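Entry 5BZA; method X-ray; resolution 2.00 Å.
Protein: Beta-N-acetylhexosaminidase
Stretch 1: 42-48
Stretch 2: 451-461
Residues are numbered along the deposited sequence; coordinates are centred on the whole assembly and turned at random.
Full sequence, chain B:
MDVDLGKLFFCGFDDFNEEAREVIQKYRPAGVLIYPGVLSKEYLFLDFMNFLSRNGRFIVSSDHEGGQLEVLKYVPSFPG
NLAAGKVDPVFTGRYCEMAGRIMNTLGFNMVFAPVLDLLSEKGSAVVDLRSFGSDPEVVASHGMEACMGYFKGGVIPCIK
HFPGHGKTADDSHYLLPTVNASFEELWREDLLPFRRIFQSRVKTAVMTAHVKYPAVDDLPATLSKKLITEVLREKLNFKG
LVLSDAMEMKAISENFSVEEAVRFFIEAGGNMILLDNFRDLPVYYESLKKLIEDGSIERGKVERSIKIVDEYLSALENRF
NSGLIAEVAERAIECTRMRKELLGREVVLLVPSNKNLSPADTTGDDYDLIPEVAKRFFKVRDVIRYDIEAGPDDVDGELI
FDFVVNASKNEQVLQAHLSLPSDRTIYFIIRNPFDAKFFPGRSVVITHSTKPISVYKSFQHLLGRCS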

ATOM      1  N   GLU B  42      -2.515  -9.360   6.144  1.00 13.19           N
ATOM      2  CA  GLU B  42      -2.235  -9.474   4.716  1.00 11.50           C
ATOM      3  C   GLU B  42      -2.229 -10.916   4.237  1.00 11.88           C
ATOM      4  O   GLU B  42      -2.744 -11.185   3.158  1.00 12.27           O
ATOM      5  CB  GLU B  42      -0.934  -8.787   4.365  1.00 10.81           C
ATOM      6  CG  GLU B  42      -0.687  -8.744   2.858  1.00 13.57           C
ATOM      7  CD  GLU B  42       0.488  -7.875   2.515  1.00 15.39           C
ATOM      8  OE1 GLU B  42       1.618  -8.227   2.938  1.00 19.38           O
ATOM      9  OE2 GLU B  42       0.277  -6.827   1.852  1.00 12.87           O
ATOM     10  N   TYR B  43      -1.679 -11.850   5.019  1.00 12.53           N
ATOM     11  CA  TYR B  43      -1.733 -13.246   4.597  1.00 11.04           C
ATOM     12  C   TYR B  43      -3.193 -13.653   4.385  1.00 13.84           C
ATOM     13  O   TYR B  43      -3.517 -14.359   3.406  1.00 13.28           O
ATOM     14  CB  TYR B  43      -1.039 -14.174   5.600  1.00 12.25           C
ATOM     15  CG  TYR B  43      -1.521 -14.065   7.036  1.00 12.85           C
ATOM     16  CD1 TYR B  43      -0.949 -13.154   7.912  1.00 11.67           C
ATOM     17  CD2 TYR B  43      -2.526 -14.906   7.522  1.00 12.39           C
ATOM     18  CE1 TYR B  43      -1.366 -13.059   9.210  1.00 13.71           C
ATOM     19  CE2 TYR B  43      -2.965 -14.811   8.828  1.00 16.42           C
ATOM     20  CZ  TYR B  43      -2.381 -13.881   9.676  1.00 16.20           C
ATOM     21  OH  TYR B  43      -2.822 -13.775  10.994  1.00 13.50           O
ATOM     22  N   LEU B  44      -4.089 -13.193   5.271  1.00 14.25           N
ATOM     23  CA  LEU B  44      -5.512 -13.513   5.088  1.00 13.58           C
ATOM     24  C   LEU B  44      -6.082 -12.878   3.849  1.00  9.78           C
ATOM     25  O   LEU B  44      -6.738 -13.551   3.042  1.00 10.11           O
ATOM     26  CB  LEU B  44      -6.358 -13.066   6.283  1.00 17.62           C
ATOM     27  CG  LEU B  44      -6.717 -14.011   7.426  1.00 16.23           C
ATOM     28  CD1 LEU B  44      -8.022 -13.481   8.034  1.00 14.77           C
ATOM     29  CD2 LEU B  44      -6.884 -15.461   6.976  1.00 14.34           C
ATOM     30  N   PHE B  45      -5.840 -11.587   3.684  1.00  8.57           N
ATOM     31  CA  PHE B  45      -6.317 -10.877   2.503  1.00  8.90           C
ATOM     32  C   PHE B  45      -5.895 -11.585   1.194  1.00 10.99           C
ATOM     33  O   PHE B  45      -6.741 -11.942   0.356  1.00 11.76           O
ATOM     34  CB  PHE B  45      -5.818  -9.415   2.576  1.00  8.39           C
ATOM     35  CG  PHE B  45      -6.015  -8.642   1.304  1.00 11.54           C
ATOM     36  CD1 PHE B  45      -7.291  -8.425   0.793  1.00 11.57           C
ATOM     37  CD2 PHE B  45      -4.909  -8.179   0.577  1.00 12.13           C
ATOM     38  CE1 PHE B  45      -7.473  -7.728  -0.426  1.00 11.03           C
ATOM     39  CE2 PHE B  45      -5.070  -7.479  -0.631  1.00 10.85           C
ATOM     40  CZ  PHE B  45      -6.364  -7.265  -1.133  1.00 10.26           C
ATOM     41  N   LEU B  46      -4.600 -11.890   1.061  1.00 11.23           N
ATOM     42  CA  LEU B  46      -4.087 -12.545  -0.140  1.00 11.07           C
ATOM     43  C   LEU B  46      -4.678 -13.938  -0.353  1.00 10.24           C
ATOM     44  O   LEU B  46      -5.051 -14.298  -1.500  1.00  9.92           O
ATOM     45  CB  LEU B  46      -2.548 -12.644  -0.079  1.00  8.62           C
ATOM     46  CG  LEU B  46      -1.817 -11.314  -0.064  1.00  9.53           C
ATOM     47  CD1 LEU B  46      -0.296 -11.511   0.093  1.00  9.73           C
ATOM     48  CD2 LEU B  46      -2.136 -10.540  -1.338  1.00 10.95           C
ATOM     49  N   ASP B  47      -4.784 -14.723   0.728  1.00 10.46           N
ATOM     50  CA  ASP B  47      -5.366 -16.040   0.592  1.00  8.46           C
ATOM     51  C   ASP B  47      -6.854 -15.941   0.185  1.00  9.70           C
ATOM     52  O   ASP B  47      -7.341 -16.746  -0.631  1.00 11.77           O
ATOM     53  CB  ASP B  47      -5.214 -16.851   1.886  1.00 11.12           C
ATOM     54  CG  ASP B  47      -5.555 -18.348   1.687  1.00 14.17           C
ATOM     55  OD1 ASP B  47      -5.311 -18.888   0.574  1.00 13.38           O
ATOM     56  OD2 ASP B  47      -6.071 -18.995   2.629  1.00 16.89           O
ATOM     57  N   PHE B  48      -7.584 -14.972   0.752  1.00 10.91           N
ATOM     58  CA  PHE B  48      -8.996 -14.701   0.359  1.00 10.66           C
ATOM     59  C   PHE B  48      -9.081 -14.335  -1.139  1.00 10.03           C
ATOM     60  O   PHE B  48      -9.866 -14.925  -1.877  1.00  7.96           O
ATOM     61  CB  PHE B  48      -9.576 -13.574   1.240  1.00  8.55           C
ATOM     62  CG  PHE B  48     -11.097 -13.456   1.235  1.00 11.96           C
ATOM     63  CD1 PHE B  48     -11.901 -14.387   0.596  1.00  9.12           C
ATOM     64  CD2 PHE B  48     -11.709 -12.415   1.943  1.00 10.15           C
ATOM     65  CE1 PHE B  48     -13.293 -14.284   0.648  1.00  9.74           C
ATOM     66  CE2 PHE B  48     -13.084 -12.296   2.005  1.00  8.26           C
ATOM     67  CZ  PHE B  48     -13.885 -13.229   1.351  1.00  9.91           C
ATOM     68  N   LYS B 451       8.063 -15.102   5.034  1.00 19.52           N
ATOM     69  CA  LYS B 451       6.808 -14.336   4.991  1.00 18.16           C
ATOM     70  C   LYS B 451       5.604 -15.021   5.624  1.00 15.42           C
ATOM     71  O   LYS B 451       5.417 -16.252   5.496  1.00 11.98           O
ATOM     72  CB  LYS B 451       6.413 -13.974   3.557  1.00 14.37           C
ATOM     73  CG  LYS B 451       7.322 -13.026   2.895  1.00 17.21           C
ATOM     74  CD  LYS B 451       7.683 -11.869   3.795  1.00 18.47           C
ATOM     75  CE  LYS B 451       8.429 -10.868   2.988  1.00 13.37           C
ATOM     76  NZ  LYS B 451       9.116  -9.833   3.789  1.00 19.13           N
ATOM     77  N   PRO B 452       4.765 -14.211   6.304  1.00 17.04           N
ATOM     78  CA  PRO B 452       3.525 -14.702   6.918  1.00 12.03           C
ATOM     79  C   PRO B 452       2.716 -15.545   5.968  1.00 11.36           C
ATOM     80  O   PRO B 452       2.303 -16.636   6.357  1.00 12.89           O
ATOM     81  CB  PRO B 452       2.773 -13.410   7.289  1.00 15.43           C
ATOM     82  CG  PRO B 452       3.857 -12.440   7.619  1.00 16.21           C
ATOM     83  CD  PRO B 452       5.051 -12.810   6.674  1.00 11.90           C
ATOM     84  N   ILE B 453       2.533 -15.108   4.728  1.00 11.22           N
ATOM     85  CA  ILE B 453       1.715 -15.900   3.842  1.00 10.46           C
ATOM     86  C   ILE B 453       2.333 -17.288   3.638  1.00 11.18           C
ATOM     87  O   ILE B 453       1.596 -18.274   3.540  1.00  9.89           O
ATOM     88  CB  ILE B 453       1.481 -15.213   2.459  1.00 11.49           C
ATOM     89  CG1 ILE B 453       0.573 -16.091   1.588  1.00  8.73           C
ATOM     90  CG2 ILE B 453       2.797 -14.957   1.712  1.00 14.26           C
ATOM     91  CD1 ILE B 453      -0.781 -16.410   2.213  1.00 10.56           C
ATOM     92  N   SER B 454       3.674 -17.369   3.630  1.00 12.06           N
ATOM     93  CA  SER B 454       4.388 -18.653   3.446  1.00 11.83           C
ATOM     94  C   SER B 454       4.274 -19.614   4.640  1.00 14.87           C
ATOM     95  O   SER B 454       4.091 -20.823   4.489  1.00 12.06           O
ATOM     96  CB  SER B 454       5.872 -18.393   3.161  1.00 14.07           C
ATOM     97  OG  SER B 454       6.055 -18.003   1.831  1.00 15.60           O
ATOM     98  N   VAL B 455       4.464 -19.056   5.827  1.00 13.35           N
ATOM     99  CA  VAL B 455       4.248 -19.787   7.060  1.00 14.32           C
ATOM    100  C   VAL B 455       2.799 -20.311   7.141  1.00 13.28           C
ATOM    101  O   VAL B 455       2.558 -21.498   7.375  1.00 14.07           O
ATOM    102  CB  VAL B 455       4.580 -18.877   8.233  1.00 16.09           C
ATOM    103  CG1 VAL B 455       4.303 -19.561   9.562  1.00 16.31           C
ATOM    104  CG2 VAL B 455       6.018 -18.438   8.115  1.00 14.51           C
ATOM    105  N   TYR B 456       1.848 -19.417   6.856  1.00 14.04           N
ATOM    106  CA  TYR B 456       0.411 -19.737   6.792  1.00 12.38           C
ATOM    107  C   TYR B 456       0.217 -20.919   5.852  1.00 14.09           C
ATOM    108  O   TYR B 456      -0.409 -21.941   6.206  1.00 12.76           O
ATOM    109  CB  TYR B 456      -0.351 -18.489   6.309  1.00 11.74           C
ATOM    110  CG  TYR B 456      -1.822 -18.619   5.986  1.00 11.81           C
ATOM    111  CD1 TYR B 456      -2.251 -19.168   4.777  1.00 14.66           C
ATOM    112  CD2 TYR B 456      -2.781 -18.121   6.864  1.00 13.14           C
ATOM    113  CE1 TYR B 456      -3.610 -19.254   4.466  1.00 15.45           C
ATOM    114  CE2 TYR B 456      -4.146 -18.187   6.565  1.00 15.49           C
ATOM    115  CZ  TYR B 456      -4.554 -18.744   5.360  1.00 18.80           C
ATOM    116  OH  TYR B 456      -5.892 -18.804   5.069  1.00 14.89           O
ATOM    117  N   LYS B 457       0.822 -20.828   4.672  1.00 15.00           N
ATOM    118  CA  LYS B 457       0.662 -21.908   3.710  1.00 16.18           C
ATOM    119  C   LYS B 457       1.341 -23.200   4.186  1.00 18.67           C
ATOM    120  O   LYS B 457       0.859 -24.303   3.901  1.00 17.92           O
ATOM    121  CB  LYS B 457       1.213 -21.505   2.344  1.00 15.39           C
ATOM    122  CG  LYS B 457       0.297 -20.566   1.591  1.00 14.18           C
ATOM    123  CD  LYS B 457      -1.067 -21.225   1.341  1.00 17.31           C
ATOM    124  CE  LYS B 457      -2.115 -20.232   0.863  1.00 12.59           C
ATOM    125  NZ  LYS B 457      -3.382 -20.907   0.485  1.00 15.20           N
ATOM    126  N   SER B 458       2.429 -23.072   4.948  1.00 17.73           N
ATOM    127  CA  SER B 458       3.128 -24.272   5.431  1.00 18.29           C
ATOM    128  C   SER B 458       2.236 -24.981   6.462  1.00 20.37           C
ATOM    129  O   SER B 458       2.144 -26.221   6.444  1.00 17.05           O
ATOM    130  CB  SER B 458       4.521 -23.924   5.982  1.00 15.77           C
ATOM    131  OG  SER B 458       4.517 -23.515   7.340  1.00 15.74           O
ATOM    132  N   PHE B 459       1.527 -24.216   7.303  1.00 16.19           N
ATOM    133  CA  PHE B 459       0.608 -24.848   8.252  1.00 13.18           C
ATOM    134  C   PHE B 459      -0.526 -25.532   7.493  1.00 17.21           C
ATOM    135  O   PHE B 459      -0.938 -26.661   7.833  1.00 18.68           O
ATOM    136  CB  PHE B 459       0.066 -23.843   9.273  1.00 10.16           C
ATOM    137  CG  PHE B 459       1.128 -23.243  10.138  1.00 11.48           C
ATOM    138  CD1 PHE B 459       2.220 -24.004  10.550  1.00 12.24           C
ATOM    139  CD2 PHE B 459       1.062 -21.921  10.523  1.00 11.87           C
ATOM    140  CE1 PHE B 459       3.206 -23.459  11.327  1.00 14.44           C
ATOM    141  CE2 PHE B 459       2.049 -21.360  11.319  1.00 11.12           C
ATOM    142  CZ  PHE B 459       3.123 -22.131  11.726  1.00 12.71           C
ATOM    143  N   GLN B 460      -1.027 -24.864   6.457  1.00 20.32           N
ATOM    144  CA  GLN B 460      -2.101 -25.459   5.652  1.00 22.44           C
ATOM    145  C   GLN B 460      -1.690 -26.784   5.029  1.00 22.78           C
ATOM    146  O   GLN B 460      -2.451 -27.778   5.046  1.00 21.95           O
ATOM    147  CB  GLN B 460      -2.541 -24.509   4.540  1.00 23.56           C
ATOM    148  CG  GLN B 460      -3.555 -23.449   4.960  1.00 22.90           C
ATOM    149  CD  GLN B 460      -4.159 -22.722   3.766  1.00 25.28           C
ATOM    150  OE1 GLN B 460      -3.516 -22.582   2.722  1.00 27.68           O
ATOM    151  NE2 GLN B 460      -5.412 -22.258   3.915  1.00 26.11           N
ATOM    152  N   HIS B 461      -0.472 -26.799   4.499  1.00 21.64           N
ATOM    153  CA  HIS B 461       0.050 -27.972   3.811  1.00 26.04           C
ATOM    154  C   HIS B 461       0.276 -29.093   4.800  1.00 25.17           C
ATOM    155  O   HIS B 461      -0.021 -30.250   4.531  1.00 22.31           O
ATOM    156  CB  HIS B 461       1.337 -27.632   3.060  1.00 28.26           C
ATOM    157  CG  HIS B 461       1.100 -27.320   1.615  1.00 38.61           C
ATOM    158  ND1 HIS B 461       0.921 -28.300   0.662  1.00 44.53           N
ATOM    159  CD2 HIS B 461       0.995 -26.139   0.962  1.00 34.60           C
ATOM    160  CE1 HIS B 461       0.687 -27.736  -0.509  1.00 42.56           C
ATOM    161  NE2 HIS B 461       0.736 -26.424  -0.357  1.00 43.17           N
TER

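Helices that are remote in sequence often meet obliquely, and when they do, apolar fit and polar bonds can share one crossing. The contact between residues 42-48 and 451-461 of this beta-N-acetylhexosaminidase illustrates the principle compactly. Although more than 400 residues separate them in the chain, the two helices approach to 9.0 Å between axes and cross at -67°. So steep a crossing limits the contact to a short patch, and the two segments bury 375 Å² between them. The backbones come nearest at Tyr-43 and Ile-453, whose CA atoms lie 4.4 Å apart; away from this point, contact passes to side chains such as Asp-47, Tyr-456 and Lys-457.

The principal bump on the first helix is Tyr-43. Its CA-to-CB bond points toward the partner, and its p rotamer lays the ring over the first turn of the second helix, where Pro-452 and Tyr-456 form the walls of the receiving hollow. Pro-452 supplies one wall, with its CB 3.8 Å from Tyr-43 CD1. Tyr-456 supplies another: its CD2 lies only 3.3 Å from Tyr-43 CD2, a tight apolar contact. The two rings are inclined at 46° with centroids 5.6 Å apart, an oblique arrangement, neither stacked nor edge-to-face. Tyr-43 OH is hydrogen-bonded elsewhere in the structure, so burying this ring does not strand its polar end.

Ile-453 packs not against the ring but against the CB and backbone of Tyr-43. Its CA-to-CB bond points sideways, but the end of the side chain comes nearer, placing Ile-453 CD1 4.1 Å from Tyr-43 CB and 3.6 Å from Tyr-43 O. Tyr-43 O already accepts the helical hydrogen bond from Asp-47 N at 3.0 Å, so the methyl group packs against a backbone whose polar need has been met. Ile-453 CD1 also reaches to 4.5 Å from Asp-47 CB, bridging successive turns of the helix.

Tyr-456 is the complementary bump. With chi1 in t, its ring lies alongside the first helix, meeting Tyr-43 at CD2 and reaching Asp-47 with its hydroxyl. Leu-44 starts away from the partner, yet its end comes nearer, and its CD2 packs 3.9 Å from Tyr-456 CE2. The apolar part of the tyrosine is thus held by carbon while its hydroxyl reaches Asp-47.

Here packing gives way to polar chemistry. Tyr-456 OH donates a very short hydrogen bond of 2.5 Å to Asp-47 OD2, which lies at the ring edge, near its plane. Lys-457 NZ forms a salt bridge and hydrogen bond of 2.8 Å with Asp-47 OD1, so the two carboxylate oxygens engage neighbouring residues of one helix. Lys-457 NZ also donates to Gln-460 OE1 at 2.8 Å, within its own helix. Because Asp-47 is buried, this pairing of opposite charges offsets the cost of removing its carboxylate from water. The example shows how interlocking tyrosines and aliphatic groups can fill a crossing while one acidic side chain fastens it.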